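Local coordinates for protein nicotinamide-nucleotide adenylyltransferase NadR family / Ribosylnicotinamide kinase (Lactococcus lactis subsp. cremoris, PDB 6GYE) that probably makes NAD+ from nicotinamide riboside in two steps, phosphorylating it in a P-loop kinase domain and adenylylating the mononucleotide in another, at residues A[102-107]-A[119-124]; A[175-180]-A[246-251]; A[268-271]-A[277-280]. One frame throughout, in Å; residues are numbered along the deposited sequence.

Contact 1: A[102-107]-A[119-124]; sequences NRLFEL and VTFYVG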
ATOM      1  N   ASN A 102       8.537  18.720 -26.417  1.00 85.36           N
ATOM      2  CA  ASN A 102       8.484  20.059 -25.833  1.00 88.23           C
ATOM      3  C   ASN A 102       8.385  19.982 -24.322  1.00 86.88           C
ATOM      4  O   ASN A 102       9.191  20.579 -23.602  1.00 89.46           O
ATOM      5  CB  ASN A 102       7.299  20.849 -26.385  1.00 88.78           C
ATOM      6  CG  ASN A 102       7.526  21.319 -27.789  1.00100.16           C
ATOM      7  OD1 ASN A 102       8.667  21.443 -28.233  1.00104.76           O
ATOM      8  ND2 ASN A 102       6.442  21.595 -28.505  1.00107.77           N
ATOM      9  N   ARG A 103       7.425  19.199 -23.829  1.00 88.96           N
ATOM     10  CA  ARG A 103       7.278  19.028 -22.391  1.00 86.63           C
ATOM     11  C   ARG A 103       8.546  18.448 -21.787  1.00 83.00           C
ATOM     12  O   ARG A 103       8.988  18.872 -20.715  1.00 85.77           O
ATOM     13  CB  ARG A 103       6.088  18.120 -22.096  1.00 81.82           C
ATOM     14  CG  ARG A 103       4.788  18.583 -22.720  1.00 81.70           C
ATOM     15  CD  ARG A 103       3.638  17.707 -22.257  1.00 85.18           C
ATOM     16  NE  ARG A 103       2.393  18.046 -22.940  1.00 92.31           N
ATOM     17  CZ  ARG A 103       1.269  17.353 -22.807  1.00 90.72           C
ATOM     18  NH1 ARG A 103       1.248  16.282 -22.020  1.00 83.02           N
ATOM     19  NH2 ARG A 103       0.175  17.723 -23.463  1.00 89.15           N
ATOM     20  N   LEU A 104       9.162  17.495 -22.480  1.00 82.92           N
ATOM     21  CA  LEU A 104      10.354  16.855 -21.943  1.00 81.89           C
ATOM     22  C   LEU A 104      11.492  17.854 -21.780  1.00 82.45           C
ATOM     23  O   LEU A 104      12.117  17.933 -20.716  1.00 80.22           O
ATOM     24  CB  LEU A 104      10.771  15.701 -22.850  1.00 74.85           C
ATOM     25  CG  LEU A 104      12.096  15.104 -22.427  1.00 68.79           C
ATOM     26  CD1 LEU A 104      11.964  14.579 -20.981  1.00 64.84           C
ATOM     27  CD2 LEU A 104      12.491  14.003 -23.382  1.00 71.23           C
ATOM     28  N   PHE A 105      11.768  18.638 -22.818  1.00 88.48           N
ATOM     29  CA  PHE A 105      12.875  19.578 -22.721  1.00 86.77           C
ATOM     30  C   PHE A 105      12.546  20.730 -21.784  1.00 90.96           C
ATOM     31  O   PHE A 105      13.446  21.291 -21.148  1.00 91.68           O
ATOM     32  CB  PHE A 105      13.263  20.069 -24.107  1.00 78.55           C
ATOM     33  CG  PHE A 105      13.975  19.031 -24.911  1.00 76.89           C
ATOM     34  CD1 PHE A 105      15.286  18.696 -24.610  1.00 77.44           C
ATOM     35  CD2 PHE A 105      13.328  18.360 -25.932  1.00 73.37           C
ATOM     36  CE1 PHE A 105      15.953  17.716 -25.331  1.00 79.87           C
ATOM     37  CE2 PHE A 105      13.984  17.388 -26.658  1.00 84.11           C
ATOM     38  CZ  PHE A 105      15.304  17.061 -26.355  1.00 82.93           C
ATOM     39  N   GLU A 106      11.272  21.093 -21.677  1.00 89.12           N
ATOM     40  CA  GLU A 106      10.895  22.059 -20.659  1.00 89.30           C
ATOM     41  C   GLU A 106      11.230  21.532 -19.266  1.00 89.26           C
ATOM     42  O   GLU A 106      11.767  22.266 -18.431  1.00 92.48           O
ATOM     43  CB  GLU A 106       9.416  22.394 -20.796  1.00 99.20           C
ATOM     44  CG  GLU A 106       8.930  23.445 -19.830  1.00117.91           C
ATOM     45  CD  GLU A 106       7.659  24.094 -20.320  1.00136.07           C
ATOM     46  OE1 GLU A 106       7.543  25.335 -20.219  1.00143.70           O
ATOM     47  OE2 GLU A 106       6.791  23.363 -20.844  1.00141.38           O
ATOM     48  N   LEU A 107      10.965  20.243 -19.019  1.00 85.76           N
ATOM     49  CA  LEU A 107      11.313  19.628 -17.739  1.00 78.61           C
ATOM     50  C   LEU A 107      12.804  19.737 -17.462  1.00 81.81           C
ATOM     51  O   LEU A 107      13.217  20.065 -16.346  1.00 85.63           O
ATOM     52  CB  LEU A 107      10.913  18.158 -17.739  1.00 80.72           C
ATOM     53  CG  LEU A 107       9.608  17.660 -17.138  1.00 77.15           C
ATOM     54  CD1 LEU A 107       9.709  16.150 -16.936  1.00 69.94           C
ATOM     55  CD2 LEU A 107       9.317  18.356 -15.854  1.00 69.40           C
ATOM     56  N   VAL A 119      23.894  16.182 -21.874  1.00 75.92           N
ATOM     57  CA  VAL A 119      22.759  15.398 -21.414  1.00 68.36           C
ATOM     58  C   VAL A 119      22.706  14.074 -22.162  1.00 72.35           C
ATOM     59  O   VAL A 119      22.891  14.028 -23.386  1.00 77.38           O
ATOM     60  CB  VAL A 119      21.449  16.182 -21.602  1.00 65.09           C
ATOM     61  CG1 VAL A 119      20.266  15.316 -21.215  1.00 63.37           C
ATOM     62  CG2 VAL A 119      21.473  17.436 -20.758  1.00 65.60           C
ATOM     63  N   THR A 120      22.449  12.996 -21.418  1.00 66.35           N
ATOM     64  CA  THR A 120      22.270  11.657 -21.968  1.00 65.09           C
ATOM     65  C   THR A 120      20.894  11.122 -21.579  1.00 62.45           C
ATOM     66  O   THR A 120      20.565  11.055 -20.393  1.00 60.28           O
ATOM     67  CB  THR A 120      23.372  10.709 -21.487  1.00 70.16           C
ATOM     68  OG1 THR A 120      24.648  11.262 -21.811  1.00 73.91           O
ATOM     69  CG2 THR A 120      23.239   9.336 -22.135  1.00 60.73           C
ATOM     70  N   PHE A 121      20.098  10.744 -22.576  1.00 69.14           N
ATOM     71  CA  PHE A 121      18.822  10.068 -22.366  1.00 68.05           C
ATOM     72  C   PHE A 121      19.026   8.551 -22.335  1.00 67.09           C
ATOM     73  O   PHE A 121      19.579   7.980 -23.277  1.00 72.60           O
ATOM     74  CB  PHE A 121      17.844  10.433 -23.488  1.00 71.05           C
ATOM     75  CG  PHE A 121      17.364  11.859 -23.457  1.00 67.27           C
ATOM     76  CD1 PHE A 121      16.354  12.246 -22.592  1.00 61.24           C
ATOM     77  CD2 PHE A 121      17.914  12.809 -24.301  1.00 69.73           C
ATOM     78  CE1 PHE A 121      15.912  13.551 -22.565  1.00 68.31           C
ATOM     79  CE2 PHE A 121      17.471  14.130 -24.282  1.00 65.47           C
ATOM     80  CZ  PHE A 121      16.473  14.496 -23.422  1.00 66.76           C
ATOM     81  N   TYR A 122      18.565   7.895 -21.269  1.00 68.47           N
ATOM     82  CA  TYR A 122      18.565   6.432 -21.190  1.00 71.05           C
ATOM     83  C   TYR A 122      17.176   5.945 -21.586  1.00 70.77           C
ATOM     84  O   TYR A 122      16.210   6.146 -20.850  1.00 72.77           O
ATOM     85  CB  TYR A 122      18.979   5.950 -19.795  1.00 65.91           C
ATOM     86  CG  TYR A 122      20.372   6.452 -19.437  1.00 70.69           C
ATOM     87  CD1 TYR A 122      21.515   5.731 -19.790  1.00 68.69           C
ATOM     88  CD2 TYR A 122      20.548   7.683 -18.797  1.00 59.28           C
ATOM     89  CE1 TYR A 122      22.794   6.210 -19.500  1.00 65.19           C
ATOM     90  CE2 TYR A 122      21.820   8.164 -18.502  1.00 62.14           C
ATOM     91  CZ  TYR A 122      22.940   7.426 -18.852  1.00 70.60           C
ATOM     92  OH  TYR A 122      24.196   7.924 -18.559  1.00 70.83           O
ATOM     93  N   VAL A 123      17.089   5.292 -22.745  1.00 76.20           N
ATOM     94  CA  VAL A 123      15.835   4.998 -23.432  1.00 79.85           C
ATOM     95  C   VAL A 123      15.748   3.506 -23.711  1.00 82.84           C
ATOM     96  O   VAL A 123      16.731   2.890 -24.132  1.00 89.23           O
ATOM     97  CB  VAL A 123      15.730   5.805 -24.743  1.00 82.87           C
ATOM     98  CG1 VAL A 123      14.571   5.325 -25.593  1.00 86.15           C
ATOM     99  CG2 VAL A 123      15.568   7.275 -24.422  1.00 78.18           C
ATOM    100  N   GLY A 124      14.563   2.931 -23.504  1.00 81.82           N
ATOM    101  CA  GLY A 124      14.396   1.493 -23.603  1.00 78.67           C
ATOM    102  C   GLY A 124      13.659   0.924 -24.803  1.00 81.60           C
ATOM    103  O   GLY A 124      13.596  -0.299 -24.945  1.00 83.63           O
TER
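F121 points its ring from the strand at the sheet-facing side of the helix, where L104 and F105 meet adjoining atoms of its rim. L104 and F121 come from opposite directions, and the closest touch is the single methyl CD2 of L104, 3.5 Å from F121 CE1. With CG anti to the backbone N (chi1 173°), L104 extends its branch toward the sheet. F105 arrives obliquely instead: its CE1 lies 3.8 Å from F121 CZ, at the edge of the F121 ring. The two ring planes are nearly perpendicular, at 85°, with centroids 5.8 Å apart, so neither ring lies flat on the other. A large flat residue suits position 121 because it bridges the gap between helix and strand, whose CA atoms stay 10.9 Å apart at L104 and F121, while the slimmer leucine fills in beside it. F20 and I18 of strand 15-21, Y143 of strand 142-147 and L132 of helix 126-133 add to this largely apolar core. Helix 95-110 thus covers a parallel sheet in a beta-alpha-beta crossover from strand 80-86 to strand 118-123, characteristic of the Rossmann-like nucleotidyltransferase fold.

Contact 2: A[175-180]-A[246-251]; sequences FRRHFS and EVNSPA. With NNR (Nicotinamide riboside), chain I; SO4 (sulfate ion), chain D.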
ATOM      1  N   PHE A 175       6.443   1.639  -1.677  1.00 48.73           N
ATOM      2  CA  PHE A 175       5.332   1.044  -2.402  1.00 43.53           C
ATOM      3  C   PHE A 175       4.738  -0.171  -1.700  1.00 49.12           C
ATOM      4  O   PHE A 175       3.720  -0.688  -2.171  1.00 53.18           O
ATOM      5  CB  PHE A 175       5.773   0.630  -3.824  1.00 47.51           C
ATOM      6  CG  PHE A 175       5.953   1.790  -4.774  1.00 50.91           C
ATOM      7  CD1 PHE A 175       7.105   2.564  -4.743  1.00 50.98           C
ATOM      8  CD2 PHE A 175       4.949   2.125  -5.677  1.00 51.80           C
ATOM      9  CE1 PHE A 175       7.259   3.647  -5.604  1.00 55.76           C
ATOM     10  CE2 PHE A 175       5.094   3.203  -6.551  1.00 54.41           C
ATOM     11  CZ  PHE A 175       6.250   3.960  -6.518  1.00 53.74           C
ATOM     12  N   ARG A 176       5.325  -0.630  -0.583  1.00 49.28           N
ATOM     13  CA  ARG A 176       4.974  -1.959  -0.073  1.00 53.71           C
ATOM     14  C   ARG A 176       3.573  -2.001   0.529  1.00 52.46           C
ATOM     15  O   ARG A 176       2.881  -3.023   0.423  1.00 54.16           O
ATOM     16  CB  ARG A 176       6.019  -2.447   0.928  1.00 43.85           C
ATOM     17  CG  ARG A 176       7.269  -2.970   0.204  1.00 47.72           C
ATOM     18  CD  ARG A 176       8.343  -3.486   1.156  1.00 47.09           C
ATOM     19  NE  ARG A 176       9.591  -3.765   0.445  1.00 43.43           N
ATOM     20  CZ  ARG A 176      10.623  -4.418   0.979  1.00 46.14           C
ATOM     21  NH1 ARG A 176      10.566  -4.877   2.231  1.00 45.76           N
ATOM     22  NH2 ARG A 176      11.726  -4.604   0.267  1.00 43.07           N
ATOM     23  N   ARG A 177       3.147  -0.920   1.177  1.00 45.99           N
ATOM     24  CA  ARG A 177       1.825  -0.899   1.795  1.00 48.69           C
ATOM     25  C   ARG A 177       0.736  -1.192   0.773  1.00 56.38           C
ATOM     26  O   ARG A 177      -0.187  -1.977   1.037  1.00 60.25           O
ATOM     27  CB  ARG A 177       1.597   0.455   2.474  1.00 44.36           C
ATOM     28  CG  ARG A 177       0.139   0.822   2.658  1.00 51.90           C
ATOM     29  CD  ARG A 177       0.003   2.158   3.366  1.00 61.12           C
ATOM     30  NE  ARG A 177       0.063   3.317   2.478  1.00 78.27           N
ATOM     31  CZ  ARG A 177       1.145   4.078   2.297  1.00 86.20           C
ATOM     32  NH1 ARG A 177       2.288   3.804   2.941  1.00 82.12           N
ATOM     33  NH2 ARG A 177       1.085   5.119   1.467  1.00 82.01           N
ATOM     34  N   HIS A 178       0.863  -0.601  -0.422  1.00 56.63           N
ATOM     35  CA  HIS A 178      -0.141  -0.777  -1.466  1.00 52.14           C
ATOM     36  C   HIS A 178      -0.312  -2.242  -1.845  1.00 55.59           C
ATOM     37  O   HIS A 178      -1.429  -2.682  -2.152  1.00 56.36           O
ATOM     38  CB  HIS A 178       0.244   0.044  -2.696  1.00 54.67           C
ATOM     39  CG  HIS A 178      -0.715  -0.092  -3.835  1.00 59.99           C
ATOM     40  ND1 HIS A 178      -1.864   0.664  -3.935  1.00 62.98           N
ATOM     41  CD2 HIS A 178      -0.701  -0.901  -4.925  1.00 62.48           C
ATOM     42  CE1 HIS A 178      -2.513   0.330  -5.037  1.00 64.98           C
ATOM     43  NE2 HIS A 178      -1.832  -0.620  -5.653  1.00 63.20           N
ATOM     44  N   PHE A 179       0.781  -3.008  -1.858  1.00 47.56           N
ATOM     45  CA  PHE A 179       0.733  -4.391  -2.338  1.00 47.62           C
ATOM     46  C   PHE A 179       0.532  -5.397  -1.220  1.00 49.39           C
ATOM     47  O   PHE A 179       0.543  -6.606  -1.473  1.00 47.62           O
ATOM     48  CB  PHE A 179       2.005  -4.737  -3.108  1.00 48.59           C
ATOM     49  CG  PHE A 179       2.108  -4.046  -4.427  1.00 47.35           C
ATOM     50  CD1 PHE A 179       1.370  -4.483  -5.508  1.00 45.06           C
ATOM     51  CD2 PHE A 179       2.910  -2.932  -4.574  1.00 48.60           C
ATOM     52  CE1 PHE A 179       1.453  -3.829  -6.723  1.00 53.54           C
ATOM     53  CE2 PHE A 179       2.991  -2.273  -5.785  1.00 51.59           C
ATOM     54  CZ  PHE A 179       2.270  -2.716  -6.857  1.00 54.08           C
ATOM     55  N   SER A 180       0.397  -4.926   0.012  1.00 53.53           N
ATOM     56  CA  SER A 180       0.329  -5.824   1.150  1.00 52.18           C
ATOM     57  C   SER A 180      -1.000  -6.571   1.167  1.00 48.42           C
ATOM     58  O   SER A 180      -2.048  -6.014   0.832  1.00 52.53           O
ATOM     59  CB  SER A 180       0.525  -5.036   2.446  1.00 44.49           C
ATOM     60  OG  SER A 180       0.548  -5.941   3.512  1.00 60.03           O
ATOM     61  N   GLU A 246       1.403  -1.664  11.594  1.00 42.88           N
ATOM     62  CA  GLU A 246       1.852  -3.002  11.220  1.00 46.90           C
ATOM     63  C   GLU A 246       1.950  -3.141   9.701  1.00 48.85           C
ATOM     64  O   GLU A 246       2.932  -3.691   9.188  1.00 43.47           O
ATOM     65  CB  GLU A 246       0.923  -4.062  11.824  1.00 37.02           C
ATOM     66  CG  GLU A 246       0.905  -4.074  13.360  1.00 41.86           C
ATOM     67  CD  GLU A 246       2.299  -4.179  13.978  1.00 44.97           C
ATOM     68  OE1 GLU A 246       3.171  -4.880  13.414  1.00 47.01           O
ATOM     69  OE2 GLU A 246       2.533  -3.561  15.033  1.00 54.39           O
ATOM     70  N   VAL A 247       0.965  -2.622   8.961  1.00 44.51           N
ATOM     71  CA  VAL A 247       1.034  -2.688   7.499  1.00 49.06           C
ATOM     72  C   VAL A 247       2.284  -1.979   6.976  1.00 51.68           C
ATOM     73  O   VAL A 247       2.910  -2.423   5.995  1.00 53.16           O
ATOM     74  CB  VAL A 247      -0.248  -2.114   6.875  1.00 48.50           C
ATOM     75  CG1 VAL A 247      -0.168  -2.173   5.352  1.00 45.87           C
ATOM     76  CG2 VAL A 247      -1.447  -2.895   7.378  1.00 45.43           C
ATOM     77  N   ASN A 248       2.651  -0.863   7.602  1.00 49.05           N
ATOM     78  CA  ASN A 248       3.823  -0.096   7.203  1.00 54.90           C
ATOM     79  C   ASN A 248       5.108  -0.589   7.852  1.00 51.97           C
ATOM     80  O   ASN A 248       6.170  -0.044   7.561  1.00 50.31           O
ATOM     81  CB  ASN A 248       3.633   1.393   7.533  1.00 48.74           C
ATOM     82  CG  ASN A 248       2.576   2.051   6.654  1.00 56.85           C
ATOM     83  OD1 ASN A 248       2.528   1.827   5.443  1.00 62.61           O
ATOM     84  ND2 ASN A 248       1.732   2.863   7.258  1.00 55.94           N
ATOM     85  N   SER A 249       5.044  -1.627   8.676  1.00 43.52           N
ATOM     86  CA  SER A 249       6.217  -2.067   9.420  1.00 51.23           C
ATOM     87  C   SER A 249       7.277  -2.659   8.484  1.00 52.78           C
ATOM     88  O   SER A 249       6.957  -3.424   7.576  1.00 43.76           O
ATOM     89  CB  SER A 249       5.801  -3.121  10.449  1.00 51.41           C
ATOM     90  OG  SER A 249       6.931  -3.732  11.033  1.00 57.00           O
ATOM     91  N   PRO A 250       8.555  -2.386   8.722  1.00 51.39           N
ATOM     92  CA  PRO A 250       9.603  -3.117   7.984  1.00 46.94           C
ATOM     93  C   PRO A 250       9.584  -4.612   8.220  1.00 53.42           C
ATOM     94  O   PRO A 250      10.166  -5.348   7.425  1.00 51.73           O
ATOM     95  CB  PRO A 250      10.907  -2.489   8.484  1.00 40.61           C
ATOM     96  CG  PRO A 250      10.528  -1.827   9.797  1.00 40.48           C
ATOM     97  CD  PRO A 250       9.091  -1.442   9.719  1.00 47.57           C
ATOM     98  N   ALA A 251       8.955  -5.090   9.292  1.00 52.39           N
ATOM     99  CA  ALA A 251       8.819  -6.521   9.499  1.00 45.92           C
ATOM    100  C   ALA A 251       7.800  -7.150   8.548  1.00 44.37           C
ATOM    101  O   ALA A 251       7.733  -8.380   8.458  1.00 41.84           O
ATOM    102  CB  ALA A 251       8.442  -6.807  10.963  1.00 40.24           C
TER
HETATM  103  O2R NNR I 407      -1.612   2.956   6.870  1.00123.74           O
HETATM  104  C2R NNR I 407      -2.365   2.477   5.747  1.00128.62           C
HETATM  105  C3R NNR I 407      -2.298   3.415   4.549  1.00136.46           C
HETATM  106  O3R NNR I 407      -1.505   4.583   4.802  1.00135.39           O
HETATM  107  C4R NNR I 407      -3.733   3.823   4.251  1.00135.26           C
HETATM  108  C5R NNR I 407      -4.141   3.416   2.842  1.00124.29           C
HETATM  109  O5R NNR I 407      -5.509   3.778   2.619  1.00117.82           O
HETATM  110  O4R NNR I 407      -4.582   3.179   5.204  1.00135.60           O
HETATM  111  C1R NNR I 407      -3.836   2.374   6.122  1.00125.15           C
HETATM  112  N1  NNR I 407      -4.273   0.980   6.027  1.00110.23           N
HETATM  113  C2  NNR I 407      -5.103   0.484   6.954  1.00 95.13           C
HETATM  114  C6  NNR I 407      -3.836   0.218   5.015  1.00107.57           C
HETATM  115  C5  NNR I 407      -4.235  -1.109   4.901  1.00 94.80           C
HETATM  116  C4  NNR I 407      -5.095  -1.646   5.848  1.00 85.89           C
HETATM  117  C3  NNR I 407      -5.533  -0.837   6.886  1.00 92.92           C
HETATM  118  C7  NNR I 407      -6.463  -1.382   7.929  1.00 99.30           C
HETATM  119  O7  NNR I 407      -6.498  -0.860   9.031  1.00 82.61           O
HETATM  120  N7  NNR I 407      -7.229  -2.428   7.622  1.00101.54           N
HETATM  121  S   SO4 D 402      -1.647   3.214  -1.111  1.00 80.27           S
HETATM  122  O1  SO4 D 402      -0.208   3.209  -1.301  1.00 65.47           O
HETATM  123  O2  SO4 D 402      -1.979   4.198  -0.079  1.00 92.10           O
HETATM  124  O3  SO4 D 402      -2.333   3.590  -2.339  1.00 92.82           O
HETATM  125  O4  SO4 D 402      -2.102   1.878  -0.727  1.00 77.91           O
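R177 and N248 bring their segments within 5.8 Å, CA to CA, where the short, weakly bonded helix 176-179 passes the end of helix 229-247. Their side chains cross, with guanidinium and amide planes 82° apart. R177 NH1 donates to N248 OD1 over 3.2 Å in a fairly straight bond (161°); the oxygen lies close to the guanidinium plane, whereas the donor is tilted out of the carbonyl plane. An asparagine suits this place because its amide faces two ways: OD1 takes the arginine, and ND2 makes a weak bond of 3.4 Å to O2R of nicotinamide riboside. R177 reaches both sides by bending its chain at chi3 (85°), which also sends NE toward a sulfate, probably from the crystallisation liquor, in a weak 3.4 Å bond to O2. One guanidinium face looks onto O3R of the ribose, but the model is too tight around R177 CD for the spacing to be trusted. H178 ND1 adds weak bonds to sulfate O3 and O4, and K65 and Y69 also bond it. Beside these polar groups, V247 CG1 packs 4.0 Å from R177 CG and 4.1 Å from S180 CB, while its CG2 turns to the nicotinamide ring. A leucine in place of R177 would probably leave N248 OD1 without its donor, the amide less firmly set beside the ribose and the sulfate short of a positive neighbour. Past N248, S249 OG accepts from A251 N at 3.0 Å, an ST turn. N252 ties both segments together, its ND2 bonding V247 O and S180 OG, and V256 of strand 255-259 lies against both V247 and S180, so that the C-terminal end of helix 229-247 is seated where strand 181-187 begins.

Contact 3: A[268-271]-A[277-280]; sequences YAKL and DFEQ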
ATOM      1  N   TYR A 268     -19.845  -2.462  18.617  1.00 55.79           N
ATOM      2  CA  TYR A 268     -20.017  -2.120  20.027  1.00 54.76           C
ATOM      3  C   TYR A 268     -20.728  -0.785  20.189  1.00 62.31           C
ATOM      4  O   TYR A 268     -21.661  -0.668  20.997  1.00 63.36           O
ATOM      5  CB  TYR A 268     -18.674  -2.099  20.751  1.00 57.49           C
ATOM      6  CG  TYR A 268     -18.107  -3.471  21.006  1.00 64.17           C
ATOM      7  CD1 TYR A 268     -18.828  -4.416  21.733  1.00 61.30           C
ATOM      8  CD2 TYR A 268     -16.852  -3.830  20.516  1.00 59.78           C
ATOM      9  CE1 TYR A 268     -18.319  -5.688  21.958  1.00 60.43           C
ATOM     10  CE2 TYR A 268     -16.322  -5.098  20.755  1.00 55.42           C
ATOM     11  CZ  TYR A 268     -17.061  -6.023  21.469  1.00 61.94           C
ATOM     12  OH  TYR A 268     -16.543  -7.279  21.701  1.00 68.06           O
ATOM     13  N   ALA A 269     -20.320   0.224  19.412  1.00 61.72           N
ATOM     14  CA  ALA A 269     -20.961   1.532  19.510  1.00 65.29           C
ATOM     15  C   ALA A 269     -22.454   1.437  19.225  1.00 62.68           C
ATOM     16  O   ALA A 269     -23.269   2.011  19.962  1.00 63.93           O
ATOM     17  CB  ALA A 269     -20.300   2.527  18.553  1.00 65.73           C
ATOM     18  N   LYS A 270     -22.833   0.689  18.182  1.00 62.54           N
ATOM     19  CA  LYS A 270     -24.247   0.562  17.836  1.00 70.02           C
ATOM     20  C   LYS A 270     -25.024  -0.098  18.965  1.00 71.26           C
ATOM     21  O   LYS A 270     -26.154   0.300  19.264  1.00 78.53           O
ATOM     22  CB  LYS A 270     -24.407  -0.224  16.528  1.00 72.21           C
ATOM     23  CG  LYS A 270     -25.835  -0.301  16.001  1.00 76.91           C
ATOM     24  CD  LYS A 270     -26.378   1.085  15.630  1.00 83.83           C
ATOM     25  CE  LYS A 270     -27.646   1.007  14.782  1.00 90.35           C
ATOM     26  NZ  LYS A 270     -27.336   0.979  13.305  1.00 96.97           N
ATOM     27  N   LEU A 271     -24.419  -1.086  19.626  1.00 70.69           N
ATOM     28  CA  LEU A 271     -25.117  -1.829  20.669  1.00 62.81           C
ATOM     29  C   LEU A 271     -25.211  -1.067  21.976  1.00 71.17           C
ATOM     30  O   LEU A 271     -26.186  -1.240  22.710  1.00 76.15           O
ATOM     31  CB  LEU A 271     -24.432  -3.166  20.930  1.00 64.89           C
ATOM     32  CG  LEU A 271     -24.603  -4.198  19.819  1.00 69.52           C
ATOM     33  CD1 LEU A 271     -23.979  -5.513  20.219  1.00 62.75           C
ATOM     34  CD2 LEU A 271     -26.073  -4.365  19.570  1.00 68.55           C
ATOM     35  N   ASP A 277     -25.320   9.667  20.264  1.00 77.82           N
ATOM     36  CA  ASP A 277     -23.866   9.593  20.324  1.00 76.05           C
ATOM     37  C   ASP A 277     -23.324   8.729  19.205  1.00 74.95           C
ATOM     38  O   ASP A 277     -22.272   9.034  18.633  1.00 79.77           O
ATOM     39  CB  ASP A 277     -23.421   9.059  21.679  1.00 75.41           C
ATOM     40  CG  ASP A 277     -23.802   9.979  22.815  1.00 81.33           C
ATOM     41  OD1 ASP A 277     -24.188  11.150  22.551  1.00 85.04           O
ATOM     42  OD2 ASP A 277     -23.734   9.516  23.969  1.00 82.69           O
ATOM     43  N   PHE A 278     -24.029   7.650  18.877  1.00 70.43           N
ATOM     44  CA  PHE A 278     -23.624   6.848  17.735  1.00 75.12           C
ATOM     45  C   PHE A 278     -23.672   7.679  16.464  1.00 76.31           C
ATOM     46  O   PHE A 278     -22.692   7.740  15.711  1.00 75.49           O
ATOM     47  CB  PHE A 278     -24.507   5.607  17.615  1.00 74.21           C
ATOM     48  CG  PHE A 278     -24.144   4.730  16.458  1.00 73.17           C
ATOM     49  CD1 PHE A 278     -23.064   3.865  16.548  1.00 70.54           C
ATOM     50  CD2 PHE A 278     -24.873   4.771  15.278  1.00 74.42           C
ATOM     51  CE1 PHE A 278     -22.712   3.063  15.488  1.00 65.48           C
ATOM     52  CE2 PHE A 278     -24.530   3.964  14.213  1.00 71.87           C
ATOM     53  CZ  PHE A 278     -23.449   3.111  14.315  1.00 68.84           C
ATOM     54  N   GLU A 279     -24.794   8.361  16.227  1.00 75.64           N
ATOM     55  CA  GLU A 279     -24.915   9.154  15.010  1.00 82.99           C
ATOM     56  C   GLU A 279     -23.846  10.231  14.944  1.00 82.59           C
ATOM     57  O   GLU A 279     -23.406  10.606  13.856  1.00 87.76           O
ATOM     58  CB  GLU A 279     -26.313   9.762  14.899  1.00 78.42           C
ATOM     59  CG  GLU A 279     -27.328   8.804  14.296  1.00118.45           C
ATOM     60  CD  GLU A 279     -26.879   8.248  12.933  1.00121.89           C
ATOM     61  OE1 GLU A 279     -26.485   9.052  12.054  1.00125.26           O
ATOM     62  OE2 GLU A 279     -26.909   7.008  12.741  1.00120.19           O
ATOM     63  N   GLN A 280     -23.386  10.709  16.093  1.00 79.66           N
ATOM     64  CA  GLN A 280     -22.337  11.715  16.079  1.00 75.99           C
ATOM     65  C   GLN A 280     -20.988  11.127  15.692  1.00 76.60           C
ATOM     66  O   GLN A 280     -20.120  11.864  15.215  1.00 83.91           O
ATOM     67  CB  GLN A 280     -22.237  12.396  17.433  1.00 76.25           C
ATOM     68  CG  GLN A 280     -21.581  13.733  17.332  1.00 79.52           C
ATOM     69  CD  GLN A 280     -21.252  14.294  18.676  1.00 87.15           C
ATOM     70  OE1 GLN A 280     -22.130  14.453  19.541  1.00 86.31           O
ATOM     71  NE2 GLN A 280     -19.959  14.551  18.895  1.00 84.99           N
TER
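F278 lodges against A269 and K270 where two consecutive helices of the P-loop kinase domain, 262-272 and 275-290, pack against each other across a very short connection. Along the second helix, D277 comes first and turns to M229 of helix 229-247. F278 follows and carries the whole contact. Its CG stands opposite the backbone N (chi1 -180°), carrying the ring across to the first helix; the CA atoms of A269 and F278 are only 6.2 Å apart. Such an approach suits a small residue at 269: A269 CB meets the ring at its edge, in plane, 3.7 Å from F278 CD1, and the ring also rests on the backbone, K270 N being 3.6 Å from that same CD1. K270, exposed, folds its aliphatic chain over one face, its CD 3.8 Å from the ring centroid and 17° off the normal, a CH-pi contact; E326 and Q330 of helix 320-333 touch the lysine too. E279 faces solvent, and its OE2 stays 6.1 Å from K270 NZ, too far for a salt bridge. Q280, one position on, reaches M229 again. The lysine's ammonium NZ ends near the ring rim, 4.2 Å from F278 CE2.

How the contacts relate
The three contacts follow one another along the chain without touching. Contact 2 lies near the middle of the molecule, its centre about 6 Å from that of the chain, and contributes R177 and N248 to the nicotinamide riboside pocket. Contacts 1 and 3 sit on opposite sides of the chain's centre, their own centres about 56 Å apart. Contact 1 belongs to the sheet of the probable adenylyltransferase domain, about 33 Å from contact 2 between centres. Contact 3 is in the kinase domain, about 31 Å from contact 2 by centres and about 19 Å by nearest atoms. It is nonetheless linked to the pocket: helix 275-290 leads straight into the pocket residues D291, E292 and R293.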